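Local coordinates for protein HTH-type transcriptional regulator KdgR (Escherichia coli, PDB 1YSP) that represses transcription of genes for uptake and breakdown of 2-keto-3-deoxygluconate and of the Entner-Doudoroff aldolase gene, here as its C-terminal domain, at residues R7-Q12 with R166-Q171; E31-Y36 with G53-L58; Y59-G64 with E116-G121. One frame throughout, in Å; residues are numbered along the deposited sequence. Where two conformers were deposited one is given.

Interaction 1. Residues R7-Q12 with R166-Q171; sequences RSADIQ and RKISAQ. With SO4 (sulfate ion), chain B.
Ser8, Ala9 and Gln12 face Lys167, Ile168 and Gln171 across two nearly antiparallel helix segments. The axes make an angle of 158° and come within 9.1 Å. Ser8 and Ile168 have the nearest CA atoms.

On the buried side, Ile168 carries the apolar contact. Its CG1 lies anti to the carbonyl carbon (chi1 -61°). From there CD1 reaches the backbone of the other helix, 3.6 Å from Ala9 CA, with Ala9 CB close beside it. Gln12 slides past Ile168 in the opposite direction, CG against CG1. Ile168 also packs on Val129 of strand 123-130, which sets helix 151-172 against the sheet.

The outer side is polar. Ser8 OG donates to Gln171 OE1 at 2.6 Å, in the carbonyl plane and on a lone pair. Water 1 donates to the same OE1 and accepts from Gln12 NE2. The Gln12 chain bends at chi2 and crosses Lys167 at about a right angle, with Gln12 OE1 3.6 Å from Lys167 CD. Water 2 joins that OE1 to Lys167 NZ. NZ also makes a weak bond to a sulfate ion, probably from the crystallisation liquor.

Gripped by a hydroxyl and a water, Gln171 OE1 is probably held in place. The outer edge is thus joined largely through water, while the Ala9-Ile168 side is apolar.

Interaction 2. Residues E31-Y36 with G53-L58; sequences EDSIVY and GRRNPL
Ile34 and Asn56 form an antiparallel hydrogen-bonded pair between segments 31-36 and 53-58. Ile34 N donates to Asn56 O at 2.9 Å, and Asn56 N returns a bond to Ile34 O. Farther along, Tyr36 N donates to Arg54 O, and Gly53 N closes the ladder on Tyr36 O at 2.7 Å. Val35 and Arg55 are the non-hydrogen-bonded pair between these rungs. There Arg55 CA points a C-H at Ile34 O, and Val35 CA does the same to Arg54 O. Beyond the ladder, water 3 bridges Asp32 O and Leu58 N.

Apolar contacts gather on the Ile34 side. Ile34 CG2 meets Leu58 CD2 at 3.6 Å, the two side chains sliding past each other in opposite directions. Ile34 CG1 sits between its own backbone N and carbonyl carbon (chi1 67°), which brings it 3.7 Å from Asn56 CB. Leu58 CD1 rests against the Asp32 carbonyl group. Leu67 of helix 62-69 touches Ile34, and Leu68 touches Leu58.

Flat and polar groups meet at the other end. Tyr36 CD2 lies 3.6 Å above the guanidinium plane of Arg54, over its centre. The two planes are 54° apart, so this is not a parallel stack. The aliphatic CG of Arg54 lies at the ring edge, in plane. His25 also meets the Tyr36 ring. Ser33 OG lies against Arg55 CG at 3.1 Å and is hydrogen-bonded to Asp30 O.

Strand 55-57 is thereby paired beside strand 33-40 as an outermost strand of the antiparallel sheet within this chain. Such a sheet with helices packed on it belongs to the IclR C-terminal domain, a member of the GAF clan.

Interaction 3. Residues Y59-G64 with E116-G121; sequences YSTAIG and EEQEEG
Gln118 packs on Ser60 and Thr61, just where helix 62-69 begins. The motif here is a helix N-cap: Thr61 OG1 accepts from Gly64 N at 2.9 Å. OG1 is also hydrogen-bonded to Pro57 O. A CB on Gly64 would clash with OG1. Segment 116-121 is the loop of a beta hairpin, between strands 112-115 and 123-130.

The Gln118 side chain runs over the Ser60 carbonyl toward the Thr61 methyl. CB is still 4.2 Å from Ser60 O. CG lies anti to the carbonyl carbon (chi1 -73°). This puts it 3.2 Å from Ser60 O and 3.4 Å from Ser60 OG, with Ser60 CB next to it. The chain is extended from there, chi2 -167°. CD therefore reaches Thr61 and lies 3.6 Å from its CG2 methyl. The Gln118 and Thr61 side chains cross obliquely. Gln118 also touches Asn56 and Pro57 of strand 55-57. An alanine here would probably strip the Thr61 methyl of its Gln118 partner and take CG from Ser60 O and OG, opening a gap between the hairpin loop and the cap.

Glu117 makes the second tie. Its CB faces Ser60 O, and its carboxylate turns toward Tyr59. OE1 forms a salt bridge with Lys65 of helix 62-69, while OE2 accepts from Asn115 N. The loop is closed from within by Glu116, whose OE2 takes the Gly121 N-H at 2.7 Å on its anti lone pair. No direct hydrogen bond joins the two segments. Water 4 serves instead, donating to Tyr59 O at 2.8 Å and to Glu117 OE1 at 2.7 Å.

Interactions 2 and 3 are neighbours, their centres 12 Å apart. They take consecutive pieces of the chain, strand 55-57 and then the start of helix 62-69, and they touch: Ile34 CG2 packs on Gly64 CA at 3.4 Å, and Tyr36 CE1 on Ile63 CD1 at 3.5 Å. Interaction 1 lies apart, more than 20 Å from both by centres, and pairs the first and last helices of the chain. Interaction 3 is the buried one; the other two are partly buried. Their chemistry follows. Interaction 1 mixes an apolar contact with an outer, watered polar chain. Interaction 2 rests on backbone bonds between strands. Interaction 3 relies on close packing and one bridging water.

Interaction 1. Residues R7-Q12 with R166-Q171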
ATOM      1  N   ARG A   7     -10.582 -13.598   2.484  1.00 35.04           N
ATOM      2  CA  ARG A   7     -10.334 -15.019   2.189  1.00 35.89           C
ATOM      3  C   ARG A   7      -9.395 -15.213   0.984  1.00 33.51           C
ATOM      4  O   ARG A   7      -8.442 -16.001   1.051  1.00 33.13           O
ATOM      5  CB  ARG A   7     -11.652 -15.761   1.992  1.00 36.22           C
ATOM      6  CG  ARG A   7     -11.549 -17.265   2.281  1.00 39.12           C
ATOM      7  CD  ARG A   7     -12.976 -17.911   2.391  1.00 40.51           C
ATOM      8  NE  ARG A   7     -12.879 -19.374   2.552  1.00 48.91           N
ATOM      9  CZ  ARG A   7     -13.920 -20.220   2.569  1.00 53.02           C
ATOM     10  NH1 ARG A   7     -15.174 -19.780   2.435  1.00 55.42           N
ATOM     11  NH2 ARG A   7     -13.708 -21.517   2.709  1.00 52.75           N
ATOM     12  N   SER A   8      -9.613 -14.436  -0.081  1.00 31.83           N
ATOM     13  CA  SER A   8      -8.751 -14.540  -1.294  1.00 31.25           C
ATOM     14  C   SER A   8      -7.387 -13.968  -1.012  1.00 29.48           C
ATOM     15  O   SER A   8      -6.375 -14.478  -1.522  1.00 27.76           O
ATOM     16  CB  SER A   8      -9.325 -13.772  -2.480  1.00 30.76           C
ATOM     17  OG  SER A   8     -10.455 -14.441  -3.037  1.00 36.28           O
ATOM     18  N   ALA A   9      -7.374 -12.842  -0.291  1.00 28.33           N
ATOM     19  CA  ALA A   9      -6.119 -12.180   0.054  1.00 27.55           C
ATOM     20  C   ALA A   9      -5.291 -13.109   0.930  1.00 27.62           C
ATOM     21  O   ALA A   9      -4.095 -13.214   0.732  1.00 26.81           O
ATOM     22  CB  ALA A   9      -6.402 -10.899   0.807  1.00 27.37           C
ATOM     23  N   ASP A  10      -5.934 -13.774   1.894  1.00 27.03           N
ATOM     24  CA  ASP A  10      -5.218 -14.621   2.844  1.00 26.79           C
ATOM     25  C   ASP A  10      -4.354 -15.651   2.114  1.00 26.21           C
ATOM     26  O   ASP A  10      -3.174 -15.875   2.499  1.00 23.89           O
ATOM     27  CB  ASP A  10      -6.193 -15.313   3.821  1.00 28.43           C
ATOM     28  CG  ASP A  10      -5.487 -16.346   4.698  1.00 30.20           C
ATOM     29  OD1 ASP A  10      -4.653 -15.958   5.560  1.00 27.63           O
ATOM     30  OD2 ASP A  10      -5.739 -17.569   4.488  1.00 33.46           O
ATOM     31  N   ILE A  11      -4.939 -16.277   1.077  1.00 25.14           N
ATOM     32  CA  ILE A  11      -4.248 -17.260   0.252  1.00 25.85           C
ATOM     33  C   ILE A  11      -3.034 -16.696  -0.494  1.00 25.85           C
ATOM     34  O   ILE A  11      -1.952 -17.285  -0.510  1.00 26.84           O
ATOM     35  CB  ILE A  11      -5.267 -17.932  -0.785  1.00 24.56           C
ATOM     36  CG1 ILE A  11      -6.298 -18.762   0.009  1.00 25.59           C
ATOM     37  CG2 ILE A  11      -4.556 -18.763  -1.838  1.00 26.88           C
ATOM     38  CD1 ILE A  11      -7.682 -18.859  -0.673  1.00 25.57           C
ATOM     39  N   GLN A  12      -3.228 -15.536  -1.109  1.00 26.00           N
ATOM     40  CA  GLN A  12      -2.169 -14.940  -1.902  1.00 25.61           C
ATOM     41  C   GLN A  12      -1.077 -14.334  -1.012  1.00 24.73           C
ATOM     42  O   GLN A  12       0.118 -14.325  -1.397  1.00 24.29           O
ATOM     43  CB  GLN A  12      -2.752 -13.899  -2.870  1.00 26.20           C
ATOM     44  CG  GLN A  12      -3.752 -14.475  -3.862  1.00 28.04           C
ATOM     45  CD  GLN A  12      -3.146 -15.546  -4.729  1.00 27.83           C
ATOM     46  OE1 GLN A  12      -1.975 -15.456  -5.133  1.00 27.15           O
ATOM     47  NE2 GLN A  12      -3.938 -16.592  -5.029  1.00 30.23           N
ATOM     48  N   ARG A 166      -3.713  -9.241  -8.753  1.00 28.89           N
ATOM     49  CA  ARG A 166      -4.566  -9.516  -9.884  0.50 30.33           C
ATOM     50  C   ARG A 166      -5.477 -10.714  -9.630  1.00 29.94           C
ATOM     51  O   ARG A 166      -6.658 -10.676  -9.994  1.00 29.03           O
ATOM     52  CB  ARG A 166      -3.742  -9.639 -11.145  0.50 30.35           C
ATOM     53  CG  ARG A 166      -3.430  -8.261 -11.711  0.50 34.02           C
ATOM     54  CD  ARG A 166      -2.116  -8.234 -12.428  0.50 38.48           C
ATOM     55  NE  ARG A 166      -1.749  -6.874 -12.823  0.50 41.54           N
ATOM     56  CZ  ARG A 166      -0.498  -6.448 -12.981  0.50 42.10           C
ATOM     57  NH1 ARG A 166       0.519  -7.271 -12.768  0.50 43.31           N
ATOM     58  NH2 ARG A 166      -0.259  -5.189 -13.343  0.50 42.79           N
ATOM     59  N   LYS A 167      -4.947 -11.741  -8.958  1.00 29.63           N
ATOM     60  CA  LYS A 167      -5.763 -12.911  -8.564  1.00 29.05           C
ATOM     61  C   LYS A 167      -6.861 -12.506  -7.570  1.00 29.22           C
ATOM     62  O   LYS A 167      -8.067 -12.838  -7.746  1.00 28.43           O
ATOM     63  CB  LYS A 167      -4.866 -14.052  -8.023  1.00 28.98           C
ATOM     64  CG  LYS A 167      -3.895 -14.641  -9.074  1.00 30.29           C
ATOM     65  CD  LYS A 167      -3.111 -15.878  -8.489  1.00 28.47           C
ATOM     66  CE  LYS A 167      -2.394 -16.643  -9.593  1.00 33.10           C
ATOM     67  NZ  LYS A 167      -1.222 -17.356  -8.963  1.00 38.03           N
ATOM     68  N   ILE A 168      -6.490 -11.750  -6.541  1.00 27.94           N
ATOM     69  CA  ILE A 168      -7.495 -11.282  -5.562  1.00 28.13           C
ATOM     70  C   ILE A 168      -8.621 -10.465  -6.239  1.00 28.38           C
ATOM     71  O   ILE A 168      -9.819 -10.668  -5.948  1.00 28.02           O
ATOM     72  CB  ILE A 168      -6.870 -10.413  -4.458  1.00 27.29           C
ATOM     73  CG1 ILE A 168      -5.805 -11.192  -3.656  1.00 28.63           C
ATOM     74  CG2 ILE A 168      -7.960  -9.864  -3.486  1.00 29.07           C
ATOM     75  CD1 ILE A 168      -4.930 -10.226  -2.700  1.00 26.98           C
ATOM     76  N   SER A 169      -8.206  -9.537  -7.090  1.00 28.66           N
ATOM     77  CA  SER A 169      -9.128  -8.689  -7.891  1.00 30.69           C
ATOM     78  C   SER A 169     -10.025  -9.511  -8.810  1.00 32.15           C
ATOM     79  O   SER A 169     -11.254  -9.314  -8.837  1.00 32.64           O
ATOM     80  CB  SER A 169      -8.319  -7.656  -8.689  1.00 30.08           C
ATOM     81  OG  SER A 169      -7.742  -6.724  -7.751  1.00 31.12           O
ATOM     82  N   ALA A 170      -9.427 -10.443  -9.543  1.00 33.57           N
ATOM     83  CA  ALA A 170     -10.201 -11.404 -10.355  1.00 35.24           C
ATOM     84  C   ALA A 170     -11.261 -12.160  -9.546  1.00 36.78           C
ATOM     85  O   ALA A 170     -12.415 -12.329 -10.003  1.00 37.37           O
ATOM     86  CB  ALA A 170      -9.260 -12.386 -11.081  1.00 34.67           C
ATOM     87  N   GLN A 171     -10.890 -12.599  -8.346  1.00 36.27           N
ATOM     88  CA  GLN A 171     -11.806 -13.284  -7.461  1.00 38.21           C
ATOM     89  C   GLN A 171     -12.872 -12.338  -6.850  1.00 39.34           C
ATOM     90  O   GLN A 171     -13.873 -12.816  -6.330  1.00 40.82           O
ATOM     91  CB  GLN A 171     -11.010 -14.094  -6.404  1.00 37.39           C
ATOM     92  CG  GLN A 171     -10.210 -15.247  -7.014  1.00 36.64           C
ATOM     93  CD  GLN A 171      -9.036 -15.748  -6.150  1.00 35.61           C
ATOM     94  OE1 GLN A 171      -9.016 -15.583  -4.936  1.00 36.06           O
ATOM     95  NE2 GLN A 171      -8.077 -16.390  -6.791  1.00 35.25           N
TER
HETATM   96  S   SO4 B 180      -2.168 -20.097  -5.634  0.50 15.72           S
HETATM   97  O1  SO4 B 180      -1.528 -21.398  -5.895  1.00 36.51           O
HETATM   98  O2  SO4 B 180      -1.139 -19.102  -5.172  1.00 40.16           O
HETATM   99  O3  SO4 B 180      -2.737 -19.628  -6.826  1.00 26.88           O
HETATM  100  O4  SO4 B 180      -3.225 -20.236  -4.587  1.00 35.69           O
HETATM  101  O   HOH W   1      -6.612 -17.138  -3.883  1.00 39.97           O
HETATM  102  O   HOH W   2       0.043 -15.681  -6.761  1.00 49.32           O

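Interaction 2. Residues E31-Y36 with G53-L58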
ATOM      1  N   GLU A  31     -11.842   6.389   6.340  1.00 39.98           N
ATOM      2  CA  GLU A  31     -12.077   7.824   6.430  1.00 41.49           C
ATOM      3  C   GLU A  31     -10.869   8.637   5.971  1.00 40.33           C
ATOM      4  O   GLU A  31     -10.847   9.034   4.814  1.00 41.90           O
ATOM      5  CB  GLU A  31     -12.580   8.214   7.830  1.00 41.83           C
ATOM      6  CG  GLU A  31     -13.819   7.399   8.196  1.00 46.22           C
ATOM      7  CD  GLU A  31     -14.786   8.136   9.083  1.00 51.96           C
ATOM      8  OE1 GLU A  31     -14.325   8.784  10.047  1.00 55.89           O
ATOM      9  OE2 GLU A  31     -16.011   8.058   8.807  1.00 54.99           O
ATOM     10  N   ASP A  32      -9.893   8.876   6.849  1.00 39.39           N
ATOM     11  CA  ASP A  32      -8.692   9.669   6.512  1.00 39.14           C
ATOM     12  C   ASP A  32      -7.407   8.979   6.999  1.00 37.49           C
ATOM     13  O   ASP A  32      -6.394   9.625   7.351  1.00 36.23           O
ATOM     14  CB  ASP A  32      -8.774  11.044   7.158  1.00 40.95           C
ATOM     15  CG  ASP A  32      -8.553  10.983   8.664  1.00 43.71           C
ATOM     16  OD1 ASP A  32      -8.841   9.910   9.253  1.00 47.41           O
ATOM     17  OD2 ASP A  32      -8.085  11.996   9.256  1.00 49.38           O
ATOM     18  N   SER A  33      -7.471   7.652   7.060  1.00 35.55           N
ATOM     19  CA  SER A  33      -6.332   6.855   7.492  1.00 34.68           C
ATOM     20  C   SER A  33      -6.454   5.488   6.815  1.00 32.67           C
ATOM     21  O   SER A  33      -7.473   5.220   6.157  1.00 31.17           O
ATOM     22  CB  SER A  33      -6.280   6.762   9.019  1.00 35.55           C
ATOM     23  OG  SER A  33      -7.399   6.043   9.504  1.00 40.11           O
ATOM     24  N   ILE A  34      -5.403   4.676   6.908  1.00 30.19           N
ATOM     25  CA  ILE A  34      -5.484   3.273   6.457  1.00 29.45           C
ATOM     26  C   ILE A  34      -5.784   2.398   7.659  1.00 29.69           C
ATOM     27  O   ILE A  34      -5.408   2.722   8.773  1.00 30.08           O
ATOM     28  CB  ILE A  34      -4.200   2.779   5.696  1.00 29.11           C
ATOM     29  CG1 ILE A  34      -2.976   2.699   6.638  1.00 27.22           C
ATOM     30  CG2 ILE A  34      -3.928   3.707   4.513  1.00 29.11           C
ATOM     31  CD1 ILE A  34      -1.762   1.792   6.096  1.00 30.48           C
ATOM     32  N   VAL A  35      -6.441   1.272   7.428  1.00 29.18           N
ATOM     33  CA  VAL A  35      -6.619   0.290   8.497  1.00 29.56           C
ATOM     34  C   VAL A  35      -6.057  -1.051   8.011  1.00 28.80           C
ATOM     35  O   VAL A  35      -6.389  -1.462   6.935  1.00 27.37           O
ATOM     36  CB  VAL A  35      -8.154   0.118   8.889  1.00 29.31           C
ATOM     37  CG1 VAL A  35      -9.026  -0.124   7.646  1.00 32.27           C
ATOM     38  CG2 VAL A  35      -8.312  -1.044   9.864  1.00 31.90           C
ATOM     39  N   TYR A  36      -5.202  -1.713   8.780  1.00 30.07           N
ATOM     40  CA  TYR A  36      -4.747  -3.048   8.352  1.00 32.68           C
ATOM     41  C   TYR A  36      -5.857  -4.070   8.608  1.00 32.86           C
ATOM     42  O   TYR A  36      -6.248  -4.265   9.737  1.00 34.57           O
ATOM     43  CB  TYR A  36      -3.437  -3.448   9.025  1.00 34.34           C
ATOM     44  CG  TYR A  36      -2.264  -2.607   8.578  1.00 36.44           C
ATOM     45  CD1 TYR A  36      -1.983  -2.437   7.225  1.00 38.57           C
ATOM     46  CD2 TYR A  36      -1.416  -2.005   9.502  1.00 40.50           C
ATOM     47  CE1 TYR A  36      -0.910  -1.673   6.805  1.00 39.34           C
ATOM     48  CE2 TYR A  36      -0.321  -1.222   9.072  1.00 41.23           C
ATOM     49  CZ  TYR A  36      -0.090  -1.062   7.731  1.00 41.35           C
ATOM     50  OH  TYR A  36       0.969  -0.294   7.277  1.00 41.69           O
ATOM     51  N   GLY A  53      -6.380  -4.358  12.387  1.00 55.38           N
ATOM     52  CA  GLY A  53      -6.983  -3.230  13.104  1.00 54.73           C
ATOM     53  C   GLY A  53      -6.113  -2.035  13.459  1.00 54.37           C
ATOM     54  O   GLY A  53      -6.628  -1.008  13.920  1.00 54.80           O
ATOM     55  N   ARG A  54      -4.803  -2.165  13.249  1.00 53.57           N
ATOM     56  CA  ARG A  54      -3.863  -1.049  13.387  1.00 52.55           C
ATOM     57  C   ARG A  54      -4.240   0.060  12.373  1.00 50.90           C
ATOM     58  O   ARG A  54      -4.706  -0.243  11.265  1.00 50.12           O
ATOM     59  CB  ARG A  54      -2.419  -1.533  13.155  1.00 52.79           C
ATOM     60  CG  ARG A  54      -2.224  -3.090  13.133  1.00 54.26           C
ATOM     61  CD  ARG A  54      -0.769  -3.545  13.428  1.00 54.32           C
ATOM     62  NE  ARG A  54       0.252  -2.669  12.829  1.00 58.78           N
ATOM     63  CZ  ARG A  54       1.148  -3.033  11.906  1.00 59.52           C
ATOM     64  NH1 ARG A  54       1.187  -4.279  11.447  1.00 59.67           N
ATOM     65  NH2 ARG A  54       2.018  -2.139  11.441  1.00 60.81           N
ATOM     66  N   ARG A  55      -4.041   1.321  12.772  1.00 48.59           N
ATOM     67  CA  ARG A  55      -4.386   2.511  11.967  1.00 46.43           C
ATOM     68  C   ARG A  55      -3.173   3.444  11.671  1.00 43.86           C
ATOM     69  O   ARG A  55      -2.357   3.741  12.566  1.00 43.74           O
ATOM     70  CB  ARG A  55      -5.505   3.278  12.669  1.00 47.06           C
ATOM     71  CG  ARG A  55      -6.369   4.116  11.765  1.00 49.28           C
ATOM     72  CD  ARG A  55      -7.189   5.117  12.574  1.00 55.54           C
ATOM     73  NE  ARG A  55      -8.317   4.480  13.244  1.00 59.24           N
ATOM     74  CZ  ARG A  55      -9.075   5.055  14.179  1.00 62.93           C
ATOM     75  NH1 ARG A  55      -8.843   6.311  14.562  1.00 64.55           N
ATOM     76  NH2 ARG A  55     -10.079   4.375  14.735  1.00 63.24           N
ATOM     77  N   ASN A  56      -3.048   3.911  10.429  1.00 39.53           N
ATOM     78  CA  ASN A  56      -1.836   4.630  10.023  1.00 35.23           C
ATOM     79  C   ASN A  56      -2.163   5.759   9.046  1.00 31.11           C
ATOM     80  O   ASN A  56      -3.228   5.739   8.417  1.00 29.83           O
ATOM     81  CB  ASN A  56      -0.766   3.681   9.428  1.00 36.79           C
ATOM     82  CG  ASN A  56       0.179   3.032  10.508  1.00 40.66           C
ATOM     83  OD1 ASN A  56       0.963   2.121  10.187  1.00 44.09           O
ATOM     84  ND2 ASN A  56       0.130   3.524  11.740  1.00 44.21           N
ATOM     85  N   PRO A  57      -1.267   6.763   8.930  1.00 28.21           N
ATOM     86  CA  PRO A  57      -1.528   7.875   7.991  1.00 25.93           C
ATOM     87  C   PRO A  57      -1.629   7.414   6.529  1.00 24.31           C
ATOM     88  O   PRO A  57      -0.949   6.451   6.114  1.00 23.27           O
ATOM     89  CB  PRO A  57      -0.297   8.771   8.159  1.00 26.94           C
ATOM     90  CG  PRO A  57       0.217   8.460   9.543  1.00 27.41           C
ATOM     91  CD  PRO A  57       0.001   6.955   9.658  1.00 28.22           C
ATOM     92  N   LEU A  58      -2.407   8.134   5.743  1.00 23.05           N
ATOM     93  CA  LEU A  58      -2.507   7.869   4.306  1.00 22.31           C
ATOM     94  C   LEU A  58      -1.215   8.318   3.558  1.00 21.50           C
ATOM     95  O   LEU A  58      -0.867   7.793   2.511  1.00 19.66           O
ATOM     96  CB  LEU A  58      -3.689   8.668   3.756  1.00 23.21           C
ATOM     97  CG  LEU A  58      -5.120   8.202   4.122  1.00 25.42           C
ATOM     98  CD1 LEU A  58      -6.106   9.202   3.581  1.00 27.14           C
ATOM     99  CD2 LEU A  58      -5.360   6.839   3.435  1.00 30.38           C
TER
HETATM  100  O   HOH W   3      -3.721  10.354   6.741  1.00 27.32           O

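Interaction 3. Residues Y59-G64 with E116-G121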
ATOM      1  N   TYR A  59      -0.549   9.364   4.078  1.00 20.13           N
ATOM      2  CA  TYR A  59       0.498  10.045   3.257  1.00 19.67           C
ATOM      3  C   TYR A  59       1.903   9.441   3.445  1.00 20.02           C
ATOM      4  O   TYR A  59       2.839   9.745   2.667  1.00 20.68           O
ATOM      5  CB  TYR A  59       0.545  11.584   3.633  1.00 20.00           C
ATOM      6  CG  TYR A  59       0.693  11.841   5.118  1.00 20.56           C
ATOM      7  CD1 TYR A  59       1.968  11.910   5.715  1.00 22.12           C
ATOM      8  CD2 TYR A  59      -0.443  12.021   5.951  1.00 20.06           C
ATOM      9  CE1 TYR A  59       2.118  12.108   7.117  1.00 23.76           C
ATOM     10  CE2 TYR A  59      -0.304  12.248   7.343  1.00 20.87           C
ATOM     11  CZ  TYR A  59       0.948  12.281   7.921  1.00 21.55           C
ATOM     12  OH  TYR A  59       1.039  12.507   9.274  1.00 22.26           O
ATOM     13  N   SER A  60       2.063   8.595   4.465  1.00 19.48           N
ATOM     14  CA  SER A  60       3.386   8.025   4.832  1.00 21.62           C
ATOM     15  C   SER A  60       3.446   6.480   4.724  1.00 22.12           C
ATOM     16  O   SER A  60       4.491   5.864   5.114  1.00 24.39           O
ATOM     17  CB  SER A  60       3.737   8.388   6.272  1.00 21.36           C
ATOM     18  OG  SER A  60       2.767   7.865   7.187  1.00 22.74           O
ATOM     19  N   THR A  61       2.354   5.870   4.266  1.00 21.49           N
ATOM     20  CA  THR A  61       2.263   4.406   4.093  1.00 21.44           C
ATOM     21  C   THR A  61       2.208   4.066   2.605  1.00 21.24           C
ATOM     22  O   THR A  61       1.653   4.838   1.835  1.00 22.66           O
ATOM     23  CB  THR A  61       1.024   3.798   4.814  1.00 21.19           C
ATOM     24  OG1 THR A  61      -0.205   4.358   4.289  1.00 20.09           O
ATOM     25  CG2 THR A  61       1.135   4.041   6.300  1.00 22.36           C
ATOM     26  N   ALA A  62       2.779   2.929   2.186  1.00 20.64           N
ATOM     27  CA  ALA A  62       2.709   2.506   0.810  1.00 19.93           C
ATOM     28  C   ALA A  62       1.223   2.201   0.438  1.00 17.80           C
ATOM     29  O   ALA A  62       0.766   2.549  -0.636  1.00 18.34           O
ATOM     30  CB  ALA A  62       3.653   1.270   0.544  1.00 19.55           C
ATOM     31  N   ILE A  63       0.506   1.588   1.349  1.00 19.88           N
ATOM     32  CA  ILE A  63      -0.947   1.243   1.094  1.00 20.23           C
ATOM     33  C   ILE A  63      -1.792   2.526   0.976  1.00 20.40           C
ATOM     34  O   ILE A  63      -2.712   2.637   0.145  1.00 19.70           O
ATOM     35  CB  ILE A  63      -1.482   0.303   2.227  1.00 19.27           C
ATOM     36  CG1 ILE A  63      -0.882  -1.131   2.063  1.00 20.61           C
ATOM     37  CG2 ILE A  63      -3.045   0.272   2.227  1.00 22.26           C
ATOM     38  CD1 ILE A  63      -1.037  -2.000   3.351  1.00 21.77           C
ATOM     39  N   GLY A  64      -1.519   3.495   1.852  1.00 20.55           N
ATOM     40  CA  GLY A  64      -2.197   4.798   1.766  1.00 20.76           C
ATOM     41  C   GLY A  64      -2.007   5.421   0.405  1.00 19.46           C
ATOM     42  O   GLY A  64      -2.968   5.894  -0.212  1.00 19.81           O
ATOM     43  N   GLU A 116      11.257   4.674   4.327  1.00 25.02           N
ATOM     44  CA  GLU A 116      11.550   5.262   5.653  1.00 26.93           C
ATOM     45  C   GLU A 116      10.835   6.598   5.894  1.00 27.71           C
ATOM     46  O   GLU A 116      11.430   7.580   6.393  1.00 26.15           O
ATOM     47  CB  GLU A 116      13.076   5.426   5.835  1.00 27.42           C
ATOM     48  CG  GLU A 116      13.844   4.125   5.682  1.00 29.46           C
ATOM     49  CD  GLU A 116      15.376   4.360   5.846  1.00 31.30           C
ATOM     50  OE1 GLU A 116      16.043   4.754   4.864  1.00 34.29           O
ATOM     51  OE2 GLU A 116      15.851   4.129   6.959  1.00 35.52           O
ATOM     52  N   GLU A 117       9.566   6.637   5.484  1.00 26.07           N
ATOM     53  CA  GLU A 117       8.703   7.785   5.714  1.00 26.80           C
ATOM     54  C   GLU A 117       7.952   7.715   7.041  1.00 27.45           C
ATOM     55  O   GLU A 117       7.603   8.741   7.594  1.00 26.17           O
ATOM     56  CB  GLU A 117       7.738   7.935   4.521  1.00 24.99           C
ATOM     57  CG  GLU A 117       8.453   8.344   3.238  1.00 24.34           C
ATOM     58  CD  GLU A 117       7.674   7.995   2.005  1.00 25.28           C
ATOM     59  OE1 GLU A 117       6.518   8.444   1.908  1.00 30.25           O
ATOM     60  OE2 GLU A 117       8.171   7.201   1.188  1.00 23.77           O
ATOM     61  N   GLN A 118       7.695   6.508   7.560  1.00 29.42           N
ATOM     62  CA  GLN A 118       7.087   6.354   8.894  1.00 32.53           C
ATOM     63  C   GLN A 118       8.111   6.136   9.999  1.00 33.86           C
ATOM     64  O   GLN A 118       7.975   6.681  11.100  1.00 33.42           O
ATOM     65  CB  GLN A 118       6.131   5.156   8.931  1.00 33.02           C
ATOM     66  CG  GLN A 118       4.849   5.317   8.224  1.00 33.54           C
ATOM     67  CD  GLN A 118       3.885   4.198   8.605  1.00 37.37           C
ATOM     68  OE1 GLN A 118       2.931   4.422   9.336  1.00 41.63           O
ATOM     69  NE2 GLN A 118       4.146   2.989   8.117  1.00 35.48           N
ATOM     70  N   GLU A 119       9.124   5.336   9.700  1.00 35.07           N
ATOM     71  CA  GLU A 119      10.074   4.885  10.699  1.00 37.93           C
ATOM     72  C   GLU A 119      11.409   4.669  10.024  1.00 37.41           C
ATOM     73  O   GLU A 119      11.489   4.043   8.954  1.00 36.87           O
ATOM     74  CB  GLU A 119       9.567   3.576  11.311  1.00 38.57           C
ATOM     75  CG  GLU A 119      10.129   3.256  12.676  1.00 45.42           C
ATOM     76  CD  GLU A 119       9.339   2.160  13.364  1.00 51.05           C
ATOM     77  OE1 GLU A 119       9.952   1.377  14.121  1.00 55.16           O
ATOM     78  OE2 GLU A 119       8.111   2.074  13.129  1.00 53.88           O
ATOM     79  N   GLU A 120      12.467   5.209  10.611  1.00 37.31           N
ATOM     80  CA  GLU A 120      13.807   4.906  10.096  1.00 38.60           C
ATOM     81  C   GLU A 120      13.996   3.381  10.049  1.00 37.61           C
ATOM     82  O   GLU A 120      13.518   2.650  10.919  1.00 38.65           O
ATOM     83  CB  GLU A 120      14.911   5.575  10.939  1.00 40.01           C
ATOM     84  CG  GLU A 120      14.868   7.095  10.895  1.00 44.05           C
ATOM     85  CD  GLU A 120      13.869   7.721  11.874  1.00 50.30           C
ATOM     86  OE1 GLU A 120      13.013   6.993  12.460  1.00 51.81           O
ATOM     87  OE2 GLU A 120      13.958   8.969  12.067  1.00 53.47           O
ATOM     88  N   GLY A 121      14.613   2.910   8.980  1.00 37.27           N
ATOM     89  CA  GLY A 121      14.916   1.495   8.865  1.00 36.82           C
ATOM     90  C   GLY A 121      13.767   0.627   8.405  1.00 35.90           C
ATOM     91  O   GLY A 121      13.935  -0.596   8.290  1.00 35.61           O
TER
HETATM   92  O   HOH W   4       5.444  10.367   3.461  1.00 17.86           O